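Local atomic coordinates of StAR-related lipid transfer protein 13 (Homo sapiens, PDB entry 2PSO), a protein that acts as a GTPase-activating protein for RhoA, and perhaps for Cdc42, and carries a C-terminal START domain, a lipid-binding type of module. Residues W77-E82 / A216-I221; F136-T141 / S155-H160; V169-M174 / C194-K199; S176-E181 / S188-I193. All blocks are in the same frame, centred on the assembly; numbering follows the deposited sequence.

Contact 1: W77-E82 / A216-I221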
loop_
_atom_site.group_PDB
_atom_site.type_symbol
_atom_site.label_atom_id
_atom_site.label_comp_id
_atom_site.label_asym_id
_atom_site.label_seq_id
_atom_site.Cartn_x
_atom_site.Cartn_y
_atom_site.Cartn_z
ATOM N N TRP A 77 -1.609 7.578 -0.442
ATOM C CA TRP A 77 -2.892 6.982 -0.072
ATOM C C TRP A 77 -2.914 6.310 1.285
ATOM O O TRP A 77 -1.879 5.986 1.846
ATOM C CB TRP A 77 -3.297 5.957 -1.088
ATOM C CG TRP A 77 -3.507 6.519 -2.421
ATOM C CD1 TRP A 77 -2.579 6.674 -3.405
ATOM C CD2 TRP A 77 -4.742 6.993 -2.950
ATOM N NE1 TRP A 77 -3.171 7.192 -4.526
ATOM C CE2 TRP A 77 -4.500 7.399 -4.269
ATOM C CE3 TRP A 77 -6.036 7.109 -2.433
ATOM C CZ2 TRP A 77 -5.496 7.916 -5.078
ATOM C CZ3 TRP A 77 -7.032 7.619 -3.242
ATOM C CH2 TRP A 77 -6.755 8.019 -4.548
ATOM N N LYS A 78 -4.123 6.078 1.785
ATOM C CA LYS A 78 -4.330 5.486 3.093
ATOM C C LYS A 78 -5.595 4.657 3.087
ATOM O O LYS A 78 -6.680 5.217 3.050
ATOM C CB LYS A 78 -4.445 6.579 4.148
ATOM C CG LYS A 78 -4.686 6.065 5.543
ATOM C CD LYS A 78 -4.420 7.139 6.588
ATOM C CE LYS A 78 -5.604 8.060 6.757
ATOM N NZ LYS A 78 -6.665 7.412 7.580
ATOM N N ALA A 79 -5.455 3.333 3.131
ATOM C CA ALA A 79 -6.607 2.425 3.228
ATOM C C ALA A 79 -6.677 1.665 4.555
ATOM O O ALA A 79 -5.645 1.378 5.163
ATOM C CB ALA A 79 -6.624 1.463 2.078
ATOM N N SER A 80 -7.900 1.346 4.995
ATOM C CA SER A 80 -8.146 0.631 6.259
ATOM C C SER A 80 -9.122 -0.539 6.192
ATOM O O SER A 80 -9.937 -0.632 5.273
ATOM C CB SER A 80 -8.682 1.584 7.288
ATOM O OG SER A 80 -7.609 2.259 7.867
ATOM N N VAL A 81 -9.022 -1.428 7.184
ATOM C CA VAL A 81 -10.012 -2.461 7.438
ATOM C C VAL A 81 -9.908 -2.876 8.880
ATOM O O VAL A 81 -8.903 -2.614 9.547
ATOM C CB VAL A 81 -9.754 -3.742 6.658
ATOM C CG1 VAL A 81 -10.407 -3.718 5.283
ATOM C CG2 VAL A 81 -8.290 -4.008 6.590
ATOM N N GLU A 82 -10.965 -3.526 9.359
ATOM C CA GLU A 82 -10.931 -4.218 10.630
ATOM C C GLU A 82 -10.695 -5.696 10.301
ATOM O O GLU A 82 -11.400 -6.276 9.474
ATOM C CB GLU A 82 -12.238 -4.002 11.400
ATOM C CG GLU A 82 -12.183 -4.496 12.854
ATOM C CD GLU A 82 -13.526 -4.421 13.601
ATOM O OE1 GLU A 82 -14.073 -3.303 13.751
ATOM O OE2 GLU A 82 -14.023 -5.483 14.058
ATOM N N ALA A 216 -8.405 -2.661 -1.859
ATOM C CA ALA A 216 -8.707 -4.045 -2.156
ATOM C C ALA A 216 -7.590 -4.954 -1.656
ATOM O O ALA A 216 -7.799 -6.153 -1.467
ATOM C CB ALA A 216 -8.959 -4.240 -3.654
ATOM N N GLU A 217 -6.403 -4.393 -1.448
ATOM C CA GLU A 217 -5.282 -5.194 -0.948
ATOM C C GLU A 217 -5.580 -5.474 0.505
ATOM O O GLU A 217 -5.492 -6.607 1.008
ATOM C CB GLU A 217 -3.954 -4.445 -1.069
ATOM C CG GLU A 217 -2.766 -5.303 -0.720
ATOM C CD GLU A 217 -1.493 -4.501 -0.465
ATOM O OE1 GLU A 217 -0.533 -4.616 -1.279
ATOM O OE2 GLU A 217 -1.448 -3.763 0.550
ATOM N N VAL A 218 -6.009 -4.409 1.149
ATOM C CA VAL A 218 -6.295 -4.419 2.547
ATOM C C VAL A 218 -7.585 -5.186 2.848
ATOM O O VAL A 218 -7.803 -5.626 3.962
ATOM C CB VAL A 218 -6.304 -2.983 3.044
ATOM C CG1 VAL A 218 -7.694 -2.478 3.270
ATOM C CG2 VAL A 218 -5.438 -2.866 4.272
ATOM N N ALA A 219 -8.414 -5.398 1.834
ATOM C CA ALA A 219 -9.660 -6.152 2.007
ATOM C C ALA A 219 -9.361 -7.629 1.856
ATOM O O ALA A 219 -9.976 -8.465 2.515
ATOM C CB ALA A 219 -10.677 -5.728 0.991
ATOM N N ARG A 220 -8.418 -7.941 0.970
ATOM C CA ARG A 220 -8.003 -9.302 0.760
ATOM C C ARG A 220 -7.277 -9.820 1.989
ATOM O O ARG A 220 -7.513 -10.954 2.430
ATOM C CB ARG A 220 -7.115 -9.399 -0.452
ATOM C CG ARG A 220 -7.893 -9.325 -1.706
ATOM C CD ARG A 220 -7.039 -9.650 -2.875
ATOM N NE ARG A 220 -5.765 -8.959 -2.788
ATOM C CZ ARG A 220 -5.316 -8.144 -3.722
ATOM N NH1 ARG A 220 -6.046 -7.946 -4.800
ATOM N NH2 ARG A 220 -4.139 -7.552 -3.586
ATOM N N ILE A 221 -6.423 -8.985 2.573
ATOM C CA ILE A 221 -5.763 -9.394 3.795
ATOM C C ILE A 221 -6.813 -9.751 4.819
ATOM O O ILE A 221 -6.699 -10.775 5.503
ATOM C CB ILE A 221 -4.900 -8.307 4.361
ATOM C CG1 ILE A 221 -3.665 -8.122 3.460
ATOM C CG2 ILE A 221 -4.534 -8.669 5.803
ATOM C CD1 ILE A 221 -2.882 -6.885 3.732
#
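Val81 and Val218 carry this contact, their branches sliding past each other in opposite directions where the START sheet meets the C-terminal helix 209-223. CG1 of Val81 lies 3.6 Å from CG1 of Val218, and CG2 of Val81 comes alongside CG2 of the same helix residue at 3.8 Å. With CG1 of Val81 beside the backbone N (chi1 -88°) and CG2 between N and the carbonyl carbon, both methyls of Val81 face O of Val218. CG1 of Val218 in turn reaches the strand backbone, 3.5 Å from O of Ser80. Around this close-packed centre the fit slackens: CG1 of Val81 is 4.1 Å from CA of Ala219, and CB of Ala79 is 4.3 Å from CG1 of Val218. Ser80 points away from the helix and binds OG1 of Thr191 through OG, while Glu82 also turns away and is exposed. The short segments run only 22° from parallel, with Leu190 of the next strand packing on Val218 as well. This is part of the helix-grip fold, in which a curved sheet wraps the last helix. No hydrogen bond or salt bridge crosses between the segments, so buried apolar packing, not directional bonding, joins strand to helix here.

Contact 2: F136-T141 / S155-H160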
loop_
_atom_site.group_PDB
_atom_site.type_symbol
_atom_site.label_atom_id
_atom_site.label_comp_id
_atom_site.label_asym_id
_atom_site.label_seq_id
_atom_site.Cartn_x
_atom_site.Cartn_y
_atom_site.Cartn_z
ATOM N N PHE A 136 9.584 -5.530 -7.647
ATOM C CA PHE A 136 9.878 -4.850 -6.389
ATOM C C PHE A 136 11.117 -5.369 -5.705
ATOM O O PHE A 136 11.390 -6.561 -5.707
ATOM C CB PHE A 136 8.701 -4.949 -5.415
ATOM C CG PHE A 136 7.469 -4.231 -5.882
ATOM C CD1 PHE A 136 6.711 -4.727 -6.938
ATOM C CD2 PHE A 136 7.059 -3.070 -5.264
ATOM C CE1 PHE A 136 5.581 -4.073 -7.373
ATOM C CE2 PHE A 136 5.915 -2.414 -5.695
ATOM C CZ PHE A 136 5.180 -2.915 -6.748
ATOM N N VAL A 137 11.862 -4.458 -5.111
ATOM C CA VAL A 137 13.045 -4.794 -4.361
ATOM C C VAL A 137 13.066 -3.749 -3.300
ATOM O O VAL A 137 13.168 -2.569 -3.577
ATOM C CB VAL A 137 14.332 -4.658 -5.190
ATOM C CG1 VAL A 137 15.557 -4.920 -4.310
ATOM C CG2 VAL A 137 14.293 -5.595 -6.402
ATOM N N VAL A 138 12.982 -4.183 -2.064
ATOM C CA VAL A 138 12.595 -3.289 -1.019
ATOM C C VAL A 138 13.409 -3.530 0.251
ATOM O O VAL A 138 13.809 -4.653 0.525
ATOM C CB VAL A 138 11.105 -3.489 -0.823
ATOM C CG1 VAL A 138 10.738 -3.580 0.632
ATOM C CG2 VAL A 138 10.378 -2.400 -1.527
ATOM N N LEU A 139 13.728 -2.464 0.975
ATOM C CA LEU A 139 14.204 -2.561 2.337
ATOM C C LEU A 139 12.954 -2.615 3.266
ATOM O O LEU A 139 12.155 -1.684 3.255
ATOM C CB LEU A 139 15.027 -1.307 2.604
ATOM C CG LEU A 139 15.659 -1.029 3.974
ATOM C CD1 LEU A 139 16.759 -2.013 4.259
ATOM C CD2 LEU A 139 16.215 0.397 4.034
ATOM N N ARG A 140 12.725 -3.690 4.018
ATOM C CA ARG A 140 11.576 -3.720 4.956
ATOM C C ARG A 140 12.143 -3.862 6.322
ATOM O O ARG A 140 13.100 -4.603 6.515
ATOM C CB ARG A 140 10.675 -4.964 4.821
ATOM C CG ARG A 140 10.598 -5.595 3.492
ATOM C CD ARG A 140 10.330 -7.039 3.662
ATOM N NE ARG A 140 9.018 -7.430 3.176
ATOM C CZ ARG A 140 8.559 -8.670 3.222
ATOM N NH1 ARG A 140 7.349 -8.938 2.767
ATOM N NH2 ARG A 140 9.319 -9.644 3.705
ATOM N N THR A 141 11.510 -3.234 7.290
ATOM C CA THR A 141 11.848 -3.501 8.643
ATOM C C THR A 141 10.512 -3.625 9.351
ATOM O O THR A 141 9.528 -3.072 8.883
ATOM C CB THR A 141 12.784 -2.377 9.228
ATOM O OG1 THR A 141 12.837 -2.460 10.662
ATOM C CG2 THR A 141 12.329 -0.993 8.823
ATOM N N SER A 155 8.442 -0.133 4.371
ATOM C CA SER A 155 9.169 -0.511 3.195
ATOM C C SER A 155 9.561 0.668 2.320
ATOM O O SER A 155 8.897 1.697 2.326
ATOM C CB SER A 155 8.298 -1.474 2.394
ATOM O OG SER A 155 7.912 -2.579 3.180
ATOM N N LEU A 156 10.640 0.525 1.561
ATOM C CA LEU A 156 10.987 1.529 0.549
ATOM C C LEU A 156 11.872 0.832 -0.437
ATOM O O LEU A 156 12.592 -0.066 -0.055
ATOM C CB LEU A 156 11.718 2.712 1.163
ATOM C CG LEU A 156 12.812 2.360 2.172
ATOM C CD1 LEU A 156 14.191 2.642 1.598
ATOM C CD2 LEU A 156 12.606 3.122 3.452
ATOM N N SER A 157 11.779 1.210 -1.702
ATOM C CA SER A 157 12.444 0.500 -2.782
ATOM C C SER A 157 13.918 0.787 -2.730
ATOM O O SER A 157 14.321 1.884 -2.337
ATOM C CB SER A 157 11.869 0.905 -4.156
ATOM O OG SER A 157 10.644 0.228 -4.468
ATOM N N VAL A 158 14.725 -0.207 -3.081
ATOM C CA VAL A 158 16.165 -0.016 -3.189
ATOM C C VAL A 158 16.640 -0.802 -4.388
ATOM O O VAL A 158 15.833 -1.428 -5.068
ATOM C CB VAL A 158 16.916 -0.537 -1.945
ATOM C CG1 VAL A 158 16.499 0.219 -0.692
ATOM C CG2 VAL A 158 16.663 -2.015 -1.771
ATOM N N GLU A 159 17.938 -0.774 -4.649
ATOM C CA GLU A 159 18.540 -1.670 -5.619
ATOM C C GLU A 159 19.461 -2.649 -4.911
ATOM O O GLU A 159 20.142 -2.292 -3.947
ATOM C CB GLU A 159 19.380 -0.882 -6.599
ATOM C CG GLU A 159 18.584 -0.183 -7.654
ATOM C CD GLU A 159 19.449 0.765 -8.421
ATOM O OE1 GLU A 159 18.911 1.693 -9.062
ATOM O OE2 GLU A 159 20.683 0.570 -8.351
ATOM N N HIS A 160 19.518 -3.877 -5.397
ATOM C CA HIS A 160 20.498 -4.801 -4.847
ATOM C C HIS A 160 21.325 -5.398 -5.944
ATOM O O HIS A 160 20.800 -5.717 -6.998
ATOM C CB HIS A 160 19.859 -5.930 -4.008
ATOM C CG HIS A 160 20.803 -6.501 -2.996
ATOM N ND1 HIS A 160 21.620 -7.578 -3.266
ATOM C CD2 HIS A 160 21.125 -6.087 -1.747
ATOM C CE1 HIS A 160 22.383 -7.820 -2.213
ATOM N NE2 HIS A 160 22.098 -6.934 -1.276
#
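With CG anti to the backbone N (chi1 178°), Leu139 lies beside Leu156, whose CG is instead set between its own N and carbonyl carbon (chi1 44°). Their side chains run the same way, CD2 of Leu139 meeting CD1 of Leu156 at 3.9 Å. The pair belongs to the antiparallel beta hairpin of strands 134-143 and 151-157 in the START sheet. Leu139 and Leu156 are a hydrogen-bonded pair: N of Leu139 gives a bond of 2.8 Å to O of Leu156, and N of Leu156 returns a longer one of 3.2 Å to O of Leu139. Two residues along, just past the end of the second strand, N of Val158 still binds O of Val137 at 2.9 Å. The side chains of Val137 and Val158 cross at about a right angle there, while CG1 of Val158 also touches CB of Leu139 at 3.9 Å. Arg140 and Ser155 share the other face; the arginine chain leads off to a salt bridge with Glu119. Ser157, across from Val138, sends OG to the backbone N of Val173, tying the hairpin to strand 169-182. His160 reaches Glu112 through NE2. CG1 of Val138 lies 3.7 Å from CB of Ser155.

Contact 3: V169-M174 / C194-K199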
loop_
_atom_site.group_PDB
_atom_site.type_symbol
_atom_site.label_atom_id
_atom_site.label_comp_id
_atom_site.label_asym_id
_atom_site.label_seq_id
_atom_site.Cartn_x
_atom_site.Cartn_y
_atom_site.Cartn_z
ATOM N N VAL A 169 8.708 -4.299 -14.968
ATOM C CA VAL A 169 9.008 -2.898 -14.655
ATOM C C VAL A 169 9.227 -2.639 -13.171
ATOM O O VAL A 169 8.272 -2.682 -12.395
ATOM C CB VAL A 169 7.834 -1.960 -15.069
ATOM C CG1 VAL A 169 8.246 -0.477 -14.986
ATOM C CG2 VAL A 169 7.310 -2.301 -16.457
ATOM N N ARG A 170 10.456 -2.336 -12.776
ATOM C CA ARG A 170 10.718 -1.916 -11.404
ATOM C C ARG A 170 9.809 -0.795 -10.961
ATOM O O ARG A 170 9.796 0.261 -11.571
ATOM C CB ARG A 170 12.141 -1.406 -11.273
ATOM C CG ARG A 170 13.153 -2.487 -11.032
ATOM C CD ARG A 170 13.019 -3.081 -9.637
ATOM N NE ARG A 170 14.323 -3.102 -8.986
ATOM C CZ ARG A 170 15.262 -4.011 -9.224
ATOM N NH1 ARG A 170 15.030 -5.002 -10.078
ATOM N NH2 ARG A 170 16.427 -3.943 -8.581
ATOM N N ALA A 171 9.052 -1.002 -9.896
ATOM C CA ALA A 171 8.325 0.110 -9.322
ATOM C C ALA A 171 9.237 0.887 -8.366
ATOM O O ALA A 171 10.435 0.640 -8.294
ATOM C CB ALA A 171 7.080 -0.369 -8.610
ATOM N N VAL A 172 8.667 1.860 -7.666
ATOM C CA VAL A 172 9.395 2.625 -6.666
ATOM C C VAL A 172 8.449 2.830 -5.480
ATOM O O VAL A 172 7.600 3.735 -5.480
ATOM C CB VAL A 172 9.888 3.996 -7.202
ATOM C CG1 VAL A 172 10.601 4.791 -6.096
ATOM C CG2 VAL A 172 10.823 3.829 -8.399
ATOM N N VAL A 173 8.565 1.953 -4.490
ATOM C CA VAL A 173 7.838 2.126 -3.266
ATOM C C VAL A 173 8.512 3.321 -2.601
ATOM O O VAL A 173 9.609 3.202 -2.088
ATOM C CB VAL A 173 7.890 0.835 -2.403
ATOM C CG1 VAL A 173 7.389 1.080 -0.980
ATOM C CG2 VAL A 173 7.072 -0.250 -3.047
ATOM N N MET A 174 7.875 4.489 -2.679
ATOM C CA MET A 174 8.433 5.718 -2.112
ATOM C C MET A 174 8.104 5.741 -0.633
ATOM O O MET A 174 8.963 6.022 0.216
ATOM C CB MET A 174 7.847 6.950 -2.800
ATOM C CG MET A 174 7.940 6.936 -4.341
ATOM S SD MET A 174 7.037 8.289 -5.193
ATOM C CE MET A 174 7.405 9.686 -4.126
ATOM N N CYS A 194 0.488 4.167 1.758
ATOM C CA CYS A 194 1.572 4.114 0.796
ATOM C C CYS A 194 1.494 5.068 -0.414
ATOM O O CYS A 194 0.512 5.771 -0.630
ATOM C CB CYS A 194 1.710 2.711 0.283
ATOM S SG CYS A 194 0.454 2.395 -0.920
ATOM N N ARG A 195 2.561 5.037 -1.207
ATOM C CA ARG A 195 2.817 5.959 -2.288
ATOM C C ARG A 195 3.807 5.252 -3.191
ATOM O O ARG A 195 5.005 5.228 -2.924
ATOM C CB ARG A 195 3.469 7.232 -1.742
ATOM C CG ARG A 195 3.635 8.365 -2.775
ATOM C CD ARG A 195 4.344 9.618 -2.210
ATOM N NE ARG A 195 4.076 10.788 -3.043
ATOM C CZ ARG A 195 4.676 11.979 -2.968
ATOM N NH1 ARG A 195 5.634 12.227 -2.084
ATOM N NH2 ARG A 195 4.291 12.943 -3.793
ATOM N N ILE A 196 3.304 4.647 -4.252
ATOM C CA ILE A 196 4.154 3.901 -5.154
ATOM C C ILE A 196 4.187 4.591 -6.514
ATOM O O ILE A 196 3.202 5.206 -6.930
ATOM C CB ILE A 196 3.646 2.467 -5.306
ATOM C CG1 ILE A 196 3.278 1.908 -3.927
ATOM C CG2 ILE A 196 4.685 1.588 -5.971
ATOM C CD1 ILE A 196 2.832 0.460 -3.934
ATOM N N ASP A 197 5.331 4.506 -7.187
ATOM C CA ASP A 197 5.490 4.986 -8.538
ATOM C C ASP A 197 5.716 3.773 -9.438
ATOM O O ASP A 197 6.859 3.388 -9.688
ATOM C CB ASP A 197 6.696 5.931 -8.585
ATOM C CG ASP A 197 6.956 6.524 -9.974
ATOM O OD1 ASP A 197 6.404 6.026 -10.976
ATOM O OD2 ASP A 197 7.745 7.495 -10.063
ATOM N N LEU A 198 4.633 3.151 -9.910
ATOM C CA LEU A 198 4.745 2.157 -10.974
ATOM C C LEU A 198 5.171 2.997 -12.145
ATOM O O LEU A 198 4.657 4.102 -12.321
ATOM C CB LEU A 198 3.410 1.497 -11.305
ATOM C CG LEU A 198 2.393 1.002 -10.266
ATOM C CD1 LEU A 198 3.038 0.222 -9.103
ATOM C CD2 LEU A 198 1.517 2.147 -9.744
ATOM N N LYS A 199 6.103 2.516 -12.953
ATOM C CA LYS A 199 6.634 3.392 -13.995
ATOM C C LYS A 199 5.963 3.270 -15.381
ATOM O O LYS A 199 6.390 2.470 -16.214
ATOM C CB LYS A 199 8.159 3.263 -14.077
ATOM C CG LYS A 199 8.856 3.800 -12.837
ATOM C CD LYS A 199 10.266 4.266 -13.141
ATOM C CE LYS A 199 10.832 5.082 -11.988
ATOM N NZ LYS A 199 12.258 5.460 -12.207
#
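Met174 folds its CE methyl over the guanidinium of Arg195: the chain bends at its last torsion (chi3 41°) and sets that methyl against one face, offset toward the rim. CE is 3.6 Å from CD of Arg195, while SD lies against CB of Asp197 at 4.1 Å. An alanine here would remove the thioether and is likely to leave that guanidinium face and the CB of Asp197 without their covering. The guanidinium is held by partners outside the two segments: a salt bridge from NH1 to Asp70 and a hydrogen bond from NH2 to O of Leu74. On the face shared by Val173 and Ile196 the two side chains lie side by side, CG2 of one 4.2 Å from CG2 of the other. CB of Ala171 faces the notch formed by CG2 of Ile196 and CD1 of Leu198, 4.1 Å from each. Both segments are the irregular ends of the long hairpin of strands 169-182 and 188-196 in the START helix-grip fold, and Phe210 of the C-terminal helix packs on Ile196 and Leu198. The backbone pairing persists in part: N of Asp197 binds O of Val172 at 2.9 Å, N of Val172 answers O of Asp197 weakly, and N of Met174 reaches O of Arg195. The chain turns a corner at Met174. CB of Val172 lies 4.0 Å from CB of Asp197, and CG2 of Val172 meets CE of the poorly ordered Lys199. Farther out, CG1 of Val169 rests against CB of Lys199 at 3.8 Å.

Contact 4: S176-E181 / S188-I193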
loop_
_atom_site.group_PDB
_atom_site.type_symbol
_atom_site.label_atom_id
_atom_site.label_comp_id
_atom_site.label_asym_id
_atom_site.label_seq_id
_atom_site.Cartn_x
_atom_site.Cartn_y
_atom_site.Cartn_z
ATOM N N SER A 176 5.672 3.159 2.078
ATOM C CA SER A 176 4.772 2.050 2.344
ATOM C C SER A 176 4.896 1.720 3.791
ATOM O O SER A 176 5.998 1.384 4.276
ATOM C CB SER A 176 5.147 0.818 1.553
ATOM O OG SER A 176 4.174 -0.198 1.759
ATOM N N GLN A 177 3.787 1.818 4.504
ATOM C CA GLN A 177 3.860 1.437 5.876
ATOM C C GLN A 177 2.578 0.829 6.367
ATOM O O GLN A 177 1.508 1.414 6.206
ATOM C CB GLN A 177 4.371 2.574 6.783
ATOM C CG GLN A 177 3.616 3.884 6.706
ATOM C CD GLN A 177 4.379 5.000 5.973
ATOM O OE1 GLN A 177 5.480 4.802 5.442
ATOM N NE2 GLN A 177 3.783 6.185 5.953
ATOM N N TYR A 178 2.681 -0.373 6.937
ATOM C CA TYR A 178 1.510 -1.002 7.534
ATOM C C TYR A 178 1.525 -0.650 9.004
ATOM O O TYR A 178 2.546 -0.836 9.664
ATOM C CB TYR A 178 1.474 -2.522 7.305
ATOM C CG TYR A 178 1.226 -2.942 5.865
ATOM C CD1 TYR A 178 2.290 -3.119 4.974
ATOM C CD2 TYR A 178 -0.051 -3.164 5.396
ATOM C CE1 TYR A 178 2.092 -3.491 3.650
ATOM C CE2 TYR A 178 -0.272 -3.543 4.064
ATOM C CZ TYR A 178 0.822 -3.698 3.204
ATOM O OH TYR A 178 0.624 -4.067 1.887
ATOM N N LEU A 179 0.410 -0.095 9.488
ATOM C CA LEU A 179 0.204 0.132 10.914
ATOM C C LEU A 179 -0.922 -0.771 11.374
ATOM O O LEU A 179 -2.048 -0.683 10.871
ATOM C CB LEU A 179 -0.141 1.591 11.218
ATOM C CG LEU A 179 0.698 2.664 10.520
ATOM C CD1 LEU A 179 0.261 4.055 10.917
ATOM C CD2 LEU A 179 2.171 2.484 10.820
ATOM N N ILE A 180 -0.619 -1.656 12.316
ATOM C CA ILE A 180 -1.609 -2.602 12.833
ATOM C C ILE A 180 -1.796 -2.345 14.296
ATOM O O ILE A 180 -0.830 -2.392 15.059
ATOM C CB ILE A 180 -1.113 -4.035 12.686
ATOM C CG1 ILE A 180 -0.328 -4.186 11.372
ATOM C CG2 ILE A 180 -2.253 -5.007 12.776
ATOM C CD1 ILE A 180 -0.366 -5.554 10.823
ATOM N N GLU A 181 -3.022 -2.055 14.702
ATOM C CA GLU A 181 -3.260 -1.737 16.101
ATOM C C GLU A 181 -4.420 -2.540 16.652
ATOM O O GLU A 181 -5.312 -2.921 15.903
ATOM C CB GLU A 181 -3.479 -0.234 16.276
ATOM C CG GLU A 181 -4.628 0.307 15.461
ATOM C CD GLU A 181 -4.633 1.815 15.397
ATOM O OE1 GLU A 181 -3.948 2.443 16.234
ATOM O OE2 GLU A 181 -5.320 2.365 14.508
ATOM N N SER A 188 -7.955 -6.564 14.924
ATOM C CA SER A 188 -7.056 -5.467 14.614
ATOM C C SER A 188 -7.632 -4.506 13.611
ATOM O O SER A 188 -8.400 -4.899 12.720
ATOM C CB SER A 188 -5.755 -6.005 14.051
ATOM O OG SER A 188 -5.166 -6.880 14.975
ATOM N N ARG A 189 -7.236 -3.246 13.754
ATOM C CA ARG A 189 -7.422 -2.246 12.716
ATOM C C ARG A 189 -6.134 -2.275 11.874
ATOM O O ARG A 189 -5.050 -2.009 12.382
ATOM C CB ARG A 189 -7.648 -0.867 13.367
ATOM C CG ARG A 189 -7.713 0.344 12.426
ATOM C CD ARG A 189 -9.072 1.055 12.440
ATOM N NE ARG A 189 -10.053 0.460 11.522
ATOM C CZ ARG A 189 -10.569 1.076 10.454
ATOM N NH1 ARG A 189 -11.465 0.452 9.683
ATOM N NH2 ARG A 189 -10.194 2.325 10.160
ATOM N N LEU A 190 -6.247 -2.631 10.602
ATOM C CA LEU A 190 -5.095 -2.608 9.718
ATOM C C LEU A 190 -5.087 -1.355 8.860
ATOM O O LEU A 190 -6.068 -1.061 8.196
ATOM C CB LEU A 190 -5.133 -3.828 8.807
ATOM C CG LEU A 190 -4.124 -3.897 7.643
ATOM C CD1 LEU A 190 -2.737 -3.803 8.115
ATOM C CD2 LEU A 190 -4.320 -5.194 6.899
ATOM N N THR A 191 -3.990 -0.617 8.846
ATOM C CA THR A 191 -3.928 0.578 8.012
ATOM C C THR A 191 -2.680 0.586 7.149
ATOM O O THR A 191 -1.558 0.552 7.661
ATOM C CB THR A 191 -3.946 1.847 8.857
ATOM O OG1 THR A 191 -5.226 1.983 9.482
ATOM C CG2 THR A 191 -3.676 3.077 8.010
ATOM N N HIS A 192 -2.870 0.621 5.836
ATOM C CA HIS A 192 -1.755 0.789 4.923
ATOM C C HIS A 192 -1.658 2.203 4.289
ATOM O O HIS A 192 -2.451 2.560 3.405
ATOM C CB HIS A 192 -1.836 -0.258 3.835
ATOM C CG HIS A 192 -0.611 -0.328 2.993
ATOM N ND1 HIS A 192 -0.624 -0.797 1.695
ATOM C CD2 HIS A 192 0.672 0.012 3.260
ATOM C CE1 HIS A 192 0.600 -0.737 1.193
ATOM N NE2 HIS A 192 1.407 -0.258 2.127
ATOM N N ILE A 193 -0.687 2.996 4.734
ATOM C CA ILE A 193 -0.357 4.237 4.053
ATOM C C ILE A 193 0.775 4.076 3.048
ATOM O O ILE A 193 1.920 3.918 3.446
ATOM C CB ILE A 193 0.118 5.313 5.033
ATOM C CG1 ILE A 193 -0.963 5.607 6.068
ATOM C CG2 ILE A 193 0.506 6.598 4.263
ATOM C CD1 ILE A 193 -0.416 6.216 7.328
#
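Tyr178 and His192 stack face to face across a regular antiparallel hairpin of the START sheet, formed by strands 169-182 and 188-196. The ring centroids are 3.8 Å apart and the planes differ by 8°, with CD2 of the imidazole over the centre of the phenol. His192 gets there with CG anti to its backbone N (chi1 -170°). Polar bonds fix both rings: NE2 of His192 shares a 2.8 Å hydrogen bond with OG of Ser176, at the imidazole edge, and OH of Tyr178 binds Glu217 of the C-terminal helix. A leucine at Tyr178 would probably leave His192 without its stacking partner and Glu217 without this hydroxyl. Apolar contacts continue on the same face, where CD1 of Leu190 touches CD2 of Tyr178 at 3.9 Å and CD1 of Ile180 at 4.0 Å. Six backbone bonds join Gln177 with Ile193, Leu179 with Thr191 and Glu181 with Arg189; the straightest runs from N of Leu179 to O of Thr191, 2.8 Å with 176° at the hydrogen. On the face of these residues Glu181 and Arg189 run side by side without pairing their charges: OE2 of Glu181 is 5.9 Å from NE of Arg189 but 3.8 Å from its CG.

Contacts 1 and 4 are closest, their centres 8 Å apart: O of Val81 is 2.9 Å from N of Leu190. Farther along the same pair of strands contact 1 meets contact 3, with N of Trp77 2.8 Å from O of Cys194. Contacts 3 and 4 use the same two strands but sit on opposite sides of the chain centre, 19 Å apart by their own centres. Contact 2 touches both and reaches contact 4 where N of Ser155 is 2.9 Å from O of Ser176. It stays about 8 Å from contact 1 at the nearest atoms. In START domains generally the lipid cavity lies between the sheet and the last helix, the side that contact 1 probably helps to close.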